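PDB 3MEB: aspartate aminotransferase from Giardia lamblia, which probably catalyses the pyridoxal-phosphate-dependent, reversible transfer of an amino group between L-aspartate and 2-oxoglutarate, giving oxaloacetate and L-glutamate, as a homodimer. Local coordinates for residues I187-T192 and I217-A222; I68-K73 and Y347-E352; C123-G128 and K320-S325. All coordinates share one frame; numbering follows the deposited sequence.

Contact 1. Residues I187-T192 and I217-A222; sequences IDFSNT and IDFTEA. With EDO (1,2-ethanediol), chain J.
D218 gives its two carboxylate oxygens to backbone N-H groups of one nearby loop, OD1 to H212 and OD2 to A211, and so turns its polar end from I187 while its main chain stays against it. I187 CD1 comes within 3.4 Å of D218 C, and the same methyl lies 3.7 Å from I217 CG2 as the two isoleucine side chains slide past each other in opposite directions. In I187 a chi2 of 155° carries CD1 out to that backbone; CG2, which chi1 (-63°) sets anti to the backbone N, meets F219 CE1 at 3.8 Å. Two residues of helix 189-198 touch the same ring. F189 brings its CE1 to 3.8 Å from F219 CD1, the ring planes inclined at 67°, an oblique aromatic pair. The side chains of T192 and F219 approach each other from opposite directions, T192 CG2 3.8 Å from F219 CZ, while T192 OG1 is bonded to T177 O. W224 and Y178 also pack edge-to-face with F219. An ethanediol, probably from the crystallisation liquor, sits beside the ring: F219 N makes a weak bond to its O2 (2.9 Å), and Y178 OH binds it too. The contact joins I187 and the first turn of helix 189-198 to the loop that leads into helix 221-234. Its chemistry is therefore apolar: methyl groups and rings fit together by shape across the interface, while the polar groups of D218 and T192 are answered by residues beyond it.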
loop_
_atom_site.group_PDB
_atom_site.type_symbol
_atom_site.label_atom_id
_atom_site.label_comp_id
_atom_site.label_asym_id
_atom_site.label_seq_id
_atom_site.Cartn_x
_atom_site.Cartn_y
_atom_site.Cartn_z
ATOM N N ILE A 187 -25.569 -11.271 -21.138
ATOM C CA ILE A 187 -26.137 -10.404 -20.126
ATOM C C ILE A 187 -27.668 -10.316 -20.297
ATOM O O ILE A 187 -28.182 -10.021 -21.386
ATOM C CB ILE A 187 -25.502 -8.990 -20.152
ATOM C CG1 ILE A 187 -24.019 -9.080 -19.831
ATOM C CG2 ILE A 187 -26.248 -8.017 -19.141
ATOM C CD1 ILE A 187 -23.148 -7.949 -20.364
ATOM N N ASP A 188 -28.384 -10.554 -19.206
ATOM C CA ASP A 188 -29.844 -10.483 -19.189
ATOM C C ASP A 188 -30.210 -9.019 -19.046
ATOM O O ASP A 188 -30.709 -8.578 -17.998
ATOM C CB ASP A 188 -30.368 -11.331 -18.040
ATOM C CG ASP A 188 -31.870 -11.329 -17.927
ATOM O OD1 ASP A 188 -32.575 -10.816 -18.847
ATOM O OD2 ASP A 188 -32.354 -11.851 -16.899
ATOM N N PHE A 189 -29.986 -8.277 -20.129
ATOM C CA PHE A 189 -29.954 -6.825 -20.102
ATOM C C PHE A 189 -31.276 -6.168 -19.729
ATOM O O PHE A 189 -31.306 -5.108 -19.091
ATOM C CB PHE A 189 -29.400 -6.256 -21.410
ATOM C CG PHE A 189 -29.089 -4.802 -21.321
ATOM C CD1 PHE A 189 -28.110 -4.338 -20.449
ATOM C CD2 PHE A 189 -29.820 -3.882 -22.044
ATOM C CE1 PHE A 189 -27.854 -2.983 -20.339
ATOM C CE2 PHE A 189 -29.571 -2.522 -21.938
ATOM C CZ PHE A 189 -28.590 -2.073 -21.096
ATOM N N SER A 190 -32.368 -6.822 -20.098
ATOM C CA SER A 190 -33.705 -6.410 -19.684
ATOM C C SER A 190 -33.777 -6.311 -18.153
ATOM O O SER A 190 -34.213 -5.285 -17.588
ATOM C CB SER A 190 -34.726 -7.416 -20.251
ATOM O OG SER A 190 -36.049 -6.933 -20.163
ATOM N N ASN A 191 -33.364 -7.369 -17.468
ATOM C CA ASN A 191 -33.318 -7.326 -15.993
ATOM C C ASN A 191 -32.255 -6.401 -15.398
ATOM O O ASN A 191 -32.456 -5.814 -14.323
ATOM C CB ASN A 191 -33.258 -8.748 -15.407
ATOM C CG ASN A 191 -34.623 -9.460 -15.519
ATOM O OD1 ASN A 191 -34.719 -10.605 -15.948
ATOM N ND2 ASN A 191 -35.681 -8.728 -15.219
ATOM N N THR A 192 -31.116 -6.260 -16.075
ATOM C CA THR A 192 -30.131 -5.285 -15.666
ATOM C C THR A 192 -30.786 -3.900 -15.491
ATOM O O THR A 192 -30.643 -3.255 -14.451
ATOM C CB THR A 192 -28.952 -5.202 -16.686
ATOM O OG1 THR A 192 -28.337 -6.496 -16.852
ATOM C CG2 THR A 192 -27.947 -4.195 -16.199
ATOM N N ILE A 217 -17.905 -11.041 -20.847
ATOM C CA ILE A 217 -19.075 -10.513 -21.575
ATOM C C ILE A 217 -19.281 -9.095 -21.073
ATOM O O ILE A 217 -19.342 -8.879 -19.866
ATOM C CB ILE A 217 -20.379 -11.319 -21.256
ATOM C CG1 ILE A 217 -20.182 -12.845 -21.394
ATOM C CG2 ILE A 217 -21.538 -10.842 -22.124
ATOM C CD1 ILE A 217 -19.455 -13.272 -22.613
ATOM N N ASP A 218 -19.364 -8.126 -21.995
ATOM C CA ASP A 218 -19.452 -6.716 -21.649
ATOM C C ASP A 218 -20.794 -6.159 -22.140
ATOM O O ASP A 218 -21.383 -6.668 -23.097
ATOM C CB ASP A 218 -18.303 -5.925 -22.349
ATOM C CG ASP A 218 -16.922 -6.076 -21.680
ATOM O OD1 ASP A 218 -16.773 -6.694 -20.597
ATOM O OD2 ASP A 218 -15.930 -5.534 -22.282
ATOM N N PHE A 219 -21.276 -5.109 -21.495
ATOM C CA PHE A 219 -22.279 -4.250 -22.122
ATOM C C PHE A 219 -21.712 -3.715 -23.434
ATOM O O PHE A 219 -20.568 -3.247 -23.489
ATOM C CB PHE A 219 -22.646 -3.041 -21.252
ATOM C CG PHE A 219 -23.225 -3.381 -19.879
ATOM C CD1 PHE A 219 -24.291 -4.245 -19.740
ATOM C CD2 PHE A 219 -22.733 -2.772 -18.732
ATOM C CE1 PHE A 219 -24.810 -4.517 -18.516
ATOM C CE2 PHE A 219 -23.280 -3.029 -17.512
ATOM C CZ PHE A 219 -24.301 -3.894 -17.383
ATOM N N THR A 220 -22.529 -3.735 -24.486
ATOM C CA THR A 220 -22.170 -3.074 -25.727
ATOM C C THR A 220 -22.325 -1.543 -25.642
ATOM O O THR A 220 -22.917 -1.029 -24.699
ATOM C CB THR A 220 -23.022 -3.596 -26.875
ATOM O OG1 THR A 220 -24.410 -3.211 -26.695
ATOM C CG2 THR A 220 -22.855 -5.132 -26.966
ATOM N N GLU A 221 -21.787 -0.816 -26.617
ATOM C CA GLU A 221 -21.961 0.639 -26.612
ATOM C C GLU A 221 -23.444 0.952 -26.555
ATOM O O GLU A 221 -23.873 1.807 -25.810
ATOM C CB GLU A 221 -21.324 1.322 -27.811
ATOM C CG GLU A 221 -19.842 1.196 -27.908
ATOM C CD GLU A 221 -19.234 2.213 -28.863
ATOM O OE1 GLU A 221 -19.915 3.206 -29.206
ATOM O OE2 GLU A 221 -18.061 2.028 -29.242
ATOM N N ALA A 222 -24.250 0.210 -27.289
ATOM C CA ALA A 222 -25.692 0.453 -27.300
ATOM C C ALA A 222 -26.328 0.224 -25.920
ATOM O O ALA A 222 -27.222 0.959 -25.516
ATOM C CB ALA A 222 -26.401 -0.437 -28.391
HETATM C C1 EDO J . -19.641 -4.180 -17.704
HETATM O O1 EDO J . -19.364 -5.145 -16.672
HETATM C C2 EDO J . -18.693 -4.372 -18.888
HETATM O O2 EDO J . -19.153 -3.761 -20.089
#

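Contact 2. Residues I68-K73 and Y347-E352; sequences ILPAVK and YDNVKE
N349 and A71 supply the one hydrogen bond across the contact: A71 N donates to N349 OD1 over 3.0 Å, nearly straight at 160° and in the plane of the amide carbonyl. L69 is the N-cap of helix 70-81, so A71 lies in its first turn, where amides have no i-4 carbonyl within the helix; the asparagine of another helix provides the acceptor. The positive end of the helix dipole would probably strengthen this bond. The remaining contacts are van der Waals. P70 lies alongside the N349 amide, with CD 3.4 Å from OD1 and CG 3.7 Å from ND2, while the methyl of A71 approaches the same oxygen (CB to OD1, 3.5 Å). OD1 thus accepts from A71 N and has carbons of L69, P70 and A71 packed close by. L69 also meets the aliphatic part of N349, its CD2 3.9 Å from CB, and makes a looser apolar contact with V350 CG2 at 4.4 Å. The start of helix 70-81 is in this way laid against the long helix 340-370, where F346 and M353 also take L69. Helix 327-337 adds I336 beside A71, and V72 reaches K88 of the second subunit.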
loop_
_atom_site.group_PDB
_atom_site.type_symbol
_atom_site.label_atom_id
_atom_site.label_comp_id
_atom_site.label_asym_id
_atom_site.label_seq_id
_atom_site.Cartn_x
_atom_site.Cartn_y
_atom_site.Cartn_z
ATOM N N ILE A 68 8.475 -7.886 -19.811
ATOM C CA ILE A 68 8.627 -6.460 -19.558
ATOM C C ILE A 68 8.323 -5.679 -20.846
ATOM O O ILE A 68 9.000 -5.855 -21.858
ATOM C CB ILE A 68 10.042 -6.097 -19.058
ATOM C CG1 ILE A 68 10.378 -6.905 -17.772
ATOM C CG2 ILE A 68 10.143 -4.622 -18.802
ATOM C CD1 ILE A 68 9.902 -6.280 -16.491
ATOM N N LEU A 69 7.324 -4.812 -20.811
ATOM C CA LEU A 69 7.012 -3.977 -21.981
ATOM C C LEU A 69 8.246 -3.194 -22.415
ATOM O O LEU A 69 8.905 -2.620 -21.576
ATOM C CB LEU A 69 5.871 -3.003 -21.702
ATOM C CG LEU A 69 4.447 -3.512 -21.912
ATOM C CD1 LEU A 69 4.128 -4.654 -20.935
ATOM C CD2 LEU A 69 3.474 -2.327 -21.792
ATOM N N PRO A 70 8.562 -3.173 -23.732
ATOM C CA PRO A 70 9.702 -2.354 -24.190
ATOM C C PRO A 70 9.608 -0.887 -23.707
ATOM O O PRO A 70 10.640 -0.300 -23.332
ATOM C CB PRO A 70 9.620 -2.459 -25.704
ATOM C CG PRO A 70 9.075 -3.819 -25.958
ATOM C CD PRO A 70 8.041 -4.023 -24.821
ATOM N N ALA A 71 8.391 -0.316 -23.651
ATOM C CA ALA A 71 8.235 1.049 -23.104
ATOM C C ALA A 71 8.655 1.130 -21.652
ATOM O O ALA A 71 9.326 2.088 -21.262
ATOM C CB ALA A 71 6.815 1.573 -23.279
ATOM N N VAL A 72 8.292 0.115 -20.855
ATOM C CA VAL A 72 8.730 0.006 -19.444
ATOM C C VAL A 72 10.247 -0.221 -19.317
ATOM O O VAL A 72 10.919 0.392 -18.466
ATOM C CB VAL A 72 7.895 -1.072 -18.702
ATOM C CG1 VAL A 72 8.399 -1.291 -17.270
ATOM C CG2 VAL A 72 6.348 -0.673 -18.771
ATOM N N LYS A 73 10.815 -1.051 -20.191
ATOM C CA LYS A 73 12.251 -1.220 -20.180
ATOM C C LYS A 73 12.942 0.144 -20.383
ATOM O O LYS A 73 13.912 0.473 -19.692
ATOM C CB LYS A 73 12.692 -2.255 -21.246
ATOM N N TYR A 347 1.596 2.165 -26.553
ATOM C CA TYR A 347 0.358 1.778 -27.253
ATOM C C TYR A 347 0.549 0.577 -28.177
ATOM O O TYR A 347 -0.337 -0.284 -28.254
ATOM C CB TYR A 347 -0.194 2.928 -28.083
ATOM C CG TYR A 347 -0.780 4.127 -27.375
ATOM C CD1 TYR A 347 -1.394 4.032 -26.109
ATOM C CD2 TYR A 347 -0.793 5.373 -28.011
ATOM C CE1 TYR A 347 -1.963 5.164 -25.502
ATOM C CE2 TYR A 347 -1.364 6.501 -27.398
ATOM C CZ TYR A 347 -1.947 6.379 -26.165
ATOM O OH TYR A 347 -2.499 7.506 -25.601
ATOM N N ASP A 348 1.660 0.561 -28.928
ATOM C CA ASP A 348 2.049 -0.564 -29.789
ATOM C C ASP A 348 2.247 -1.854 -28.956
ATOM O O ASP A 348 1.842 -2.946 -29.361
ATOM C CB ASP A 348 3.395 -0.287 -30.515
ATOM C CG ASP A 348 3.327 0.871 -31.531
ATOM O OD1 ASP A 348 2.243 1.340 -31.869
ATOM O OD2 ASP A 348 4.382 1.304 -32.040
ATOM N N ASN A 349 2.861 -1.702 -27.778
ATOM C CA ASN A 349 3.155 -2.831 -26.907
ATOM C C ASN A 349 1.867 -3.506 -26.396
ATOM O O ASN A 349 1.748 -4.734 -26.413
ATOM C CB ASN A 349 3.960 -2.379 -25.679
ATOM C CG ASN A 349 5.411 -1.984 -25.981
ATOM O OD1 ASN A 349 6.040 -1.338 -25.123
ATOM N ND2 ASN A 349 5.949 -2.348 -27.150
ATOM N N VAL A 350 0.915 -2.703 -25.941
ATOM C CA VAL A 350 -0.396 -3.193 -25.499
ATOM C C VAL A 350 -1.151 -3.898 -26.672
ATOM O O VAL A 350 -1.714 -4.975 -26.481
ATOM C CB VAL A 350 -1.207 -2.050 -24.880
ATOM C CG1 VAL A 350 -2.612 -2.503 -24.402
ATOM C CG2 VAL A 350 -0.432 -1.435 -23.686
ATOM N N LYS A 351 -1.138 -3.307 -27.870
ATOM C CA LYS A 351 -1.711 -3.978 -29.059
ATOM C C LYS A 351 -1.065 -5.352 -29.322
ATOM O O LYS A 351 -1.778 -6.310 -29.621
ATOM C CB LYS A 351 -1.600 -3.090 -30.288
ATOM C CG LYS A 351 -2.615 -1.927 -30.315
ATOM C CD LYS A 351 -2.213 -0.855 -31.338
ATOM C CE LYS A 351 -3.207 0.313 -31.455
ATOM N NZ LYS A 351 -4.665 -0.077 -31.395
ATOM N N GLU A 352 0.272 -5.443 -29.191
ATOM C CA GLU A 352 0.982 -6.723 -29.341
ATOM C C GLU A 352 0.476 -7.764 -28.329
ATOM O O GLU A 352 0.270 -8.919 -28.684
ATOM C CB GLU A 352 2.510 -6.545 -29.210
#

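Contact 3. Residues C123-G128 and K320-S325; sequences CQSLSG and KTWSMS. With SO4 (sulfate ion), chain E; EDO (1,2-ethanediol), chain L.
S325, L126 and W322 carry this contact. W322 offers one indole face to L126, whose CD1 stands 3.3 Å from the centroid of the six-membered ring and 15° off its normal, a close CH-pi contact in which the two side chains meet from opposite directions. At the ring edge, near its plane, S125 OG lies 3.4 Å from W322 CZ2. The indole nitrogen is used within its own segment: W322 NE1 donates to S325 OG (3.1 Å, 166°), nearly in the ring plane, which helps hold the rotation of the indole. S325 OG, beside its backbone N and anti to its carbonyl carbon (chi1 -68°), faces strand 120-125, and a water bonds to it at 2.7 Å and to Q124 O at 2.6 Å. S325 CB packs on the Q124 amide, 3.6 Å from NE2. W322 also touches L126 of the second subunit, and its carbonyl oxygen accepts from R285 of that subunit, so the loop lies at the dimer interface. An inverse gamma turn centred on L126 leads on to S127 and G128 of the pyridoxal phosphate pocket. There G128 N bonds weakly to a sulfate, which is also bonded by T129, S274, S276 and R285 of the same chain and by Y90 of the second subunit. The sulfate probably marks the phosphate cup typical of this aminotransferase family.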
loop_
_atom_site.group_PDB
_atom_site.type_symbol
_atom_site.label_atom_id
_atom_site.label_comp_id
_atom_site.label_asym_id
_atom_site.label_seq_id
_atom_site.Cartn_x
_atom_site.Cartn_y
_atom_site.Cartn_z
ATOM N N CYS A 123 -6.265 10.835 -6.983
ATOM C CA CYS A 123 -5.299 10.488 -5.934
ATOM C C CYS A 123 -4.686 9.135 -6.253
ATOM O O CYS A 123 -5.412 8.152 -6.438
ATOM C CB CYS A 123 -5.996 10.444 -4.560
ATOM S SG CYS A 123 -5.007 10.048 -3.122
ATOM N N GLN A 124 -3.359 9.098 -6.318
ATOM C CA GLN A 124 -2.650 7.854 -6.455
ATOM C C GLN A 124 -3.051 6.888 -5.376
ATOM O O GLN A 124 -3.271 7.276 -4.213
ATOM C CB GLN A 124 -1.130 8.060 -6.357
ATOM C CG GLN A 124 -0.337 6.822 -6.692
ATOM C CD GLN A 124 1.148 7.101 -6.793
ATOM O OE1 GLN A 124 1.545 8.221 -7.118
ATOM N NE2 GLN A 124 1.966 6.124 -6.431
ATOM N N SER A 125 -3.154 5.630 -5.760
ATOM C CA SER A 125 -3.393 4.590 -4.780
ATOM C C SER A 125 -2.654 3.327 -5.134
ATOM O O SER A 125 -1.921 3.307 -6.101
ATOM C CB SER A 125 -4.887 4.346 -4.573
ATOM O OG SER A 125 -5.075 3.536 -3.447
ATOM N N LEU A 126 -2.796 2.289 -4.308
ATOM C CA LEU A 126 -2.040 1.067 -4.490
ATOM C C LEU A 126 -2.723 0.147 -5.517
ATOM O O LEU A 126 -3.422 -0.816 -5.171
ATOM C CB LEU A 126 -1.869 0.358 -3.155
ATOM C CG LEU A 126 -0.860 1.039 -2.246
ATOM C CD1 LEU A 126 -1.076 0.445 -0.895
ATOM C CD2 LEU A 126 0.597 0.856 -2.679
ATOM N N SER A 127 -2.510 0.492 -6.782
ATOM C CA SER A 127 -3.116 -0.173 -7.926
ATOM C C SER A 127 -4.630 -0.265 -7.804
ATOM O O SER A 127 -5.266 0.499 -7.054
ATOM C CB SER A 127 -2.455 -1.553 -8.128
ATOM O OG SER A 127 -2.638 -2.030 -9.448
ATOM N N GLY A 128 -5.210 -1.214 -8.525
ATOM C CA GLY A 128 -6.645 -1.373 -8.537
ATOM C C GLY A 128 -7.243 -1.626 -7.171
ATOM O O GLY A 128 -8.264 -1.033 -6.805
ATOM N N LYS A 320 -3.762 7.332 7.203
ATOM C CA LYS A 320 -4.077 6.388 8.263
ATOM C C LYS A 320 -3.925 4.910 7.919
ATOM O O LYS A 320 -4.043 4.055 8.812
ATOM C CB LYS A 320 -5.506 6.600 8.739
ATOM C CG LYS A 320 -5.784 7.981 9.168
ATOM C CD LYS A 320 -7.243 8.079 9.643
ATOM C CE LYS A 320 -8.004 9.069 8.868
ATOM N NZ LYS A 320 -9.252 9.401 9.554
ATOM N N THR A 321 -3.573 4.616 6.674
ATOM C CA THR A 321 -3.544 3.258 6.162
ATOM C C THR A 321 -2.151 2.850 5.762
ATOM O O THR A 321 -1.625 1.886 6.315
ATOM C CB THR A 321 -4.578 3.068 4.996
ATOM O OG1 THR A 321 -5.797 3.726 5.342
ATOM C CG2 THR A 321 -4.885 1.591 4.801
ATOM N N TRP A 322 -1.540 3.608 4.854
ATOM C CA TRP A 322 -0.173 3.366 4.410
ATOM C C TRP A 322 0.674 4.637 4.151
ATOM O O TRP A 322 1.736 4.553 3.526
ATOM C CB TRP A 322 -0.146 2.459 3.170
ATOM C CG TRP A 322 -0.802 2.973 1.992
ATOM C CD1 TRP A 322 -0.318 3.894 1.138
ATOM C CD2 TRP A 322 -2.082 2.555 1.459
ATOM N NE1 TRP A 322 -1.207 4.110 0.107
ATOM C CE2 TRP A 322 -2.310 3.316 0.294
ATOM C CE3 TRP A 322 -3.064 1.648 1.877
ATOM C CZ2 TRP A 322 -3.455 3.163 -0.474
ATOM C CZ3 TRP A 322 -4.194 1.505 1.123
ATOM C CH2 TRP A 322 -4.401 2.274 -0.027
ATOM N N SER A 323 0.213 5.764 4.706
ATOM C CA SER A 323 0.878 7.063 4.708
ATOM C C SER A 323 0.850 7.797 3.378
ATOM O O SER A 323 0.136 8.816 3.231
ATOM C CB SER A 323 2.280 6.991 5.301
ATOM O OG SER A 323 2.628 8.283 5.734
ATOM N N MET A 324 1.587 7.275 2.395
ATOM C CA MET A 324 1.371 7.705 1.008
ATOM C C MET A 324 1.838 6.570 0.100
ATOM O O MET A 324 2.336 5.533 0.603
ATOM C CB MET A 324 2.020 9.053 0.706
ATOM C CG MET A 324 3.478 8.998 0.471
ATOM S SD MET A 324 4.426 8.400 1.852
ATOM C CE MET A 324 4.383 9.864 2.950
ATOM N N SER A 325 1.668 6.741 -1.205
ATOM C CA SER A 325 1.679 5.611 -2.120
ATOM C C SER A 325 3.094 5.412 -2.700
ATOM O O SER A 325 4.033 6.144 -2.332
ATOM C CB SER A 325 0.543 5.765 -3.149
ATOM O OG SER A 325 -0.751 5.624 -2.510
HETATM S S SO4 E . -4.451 -4.903 -8.882
HETATM O O1 SO4 E . -5.061 -3.888 -9.709
HETATM O O2 SO4 E . -5.121 -6.145 -9.185
HETATM O O3 SO4 E . -3.042 -5.075 -9.231
HETATM O O4 SO4 E . -4.658 -4.608 -7.478
HETATM C C1 EDO L . 6.055 9.351 7.517
HETATM O O1 EDO L . 5.113 8.468 6.867
HETATM C C2 EDO L . 5.675 10.817 7.457
HETATM O O2 EDO L . 4.999 11.222 8.659
HETATM O O HOH W 1 -1.515 8.262 -2.500
#

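Overall arrangement
The three contacts are well separated: the centres of contacts 1 and 2 are about 31 Å apart, those of contacts 1 and 3 about 33 Å, and those of contacts 2 and 3 about 25 Å. In sequence, contact 2 spans the longest stretch and encloses contact 3, which in turn encloses contact 1. Contacts 1 and 3 lie on opposite sides of the chain's centre; contacts 2 and 3 both reach the second subunit. All relate to the cofactor at different removes: contact 3 holds S127 and G128 of the pyridoxal phosphate pocket, the D218 side chain of contact 1 is about 10 Å from a bound cofactor, and V350 of contact 2 is about 8 Å from K277, side chain to side chain.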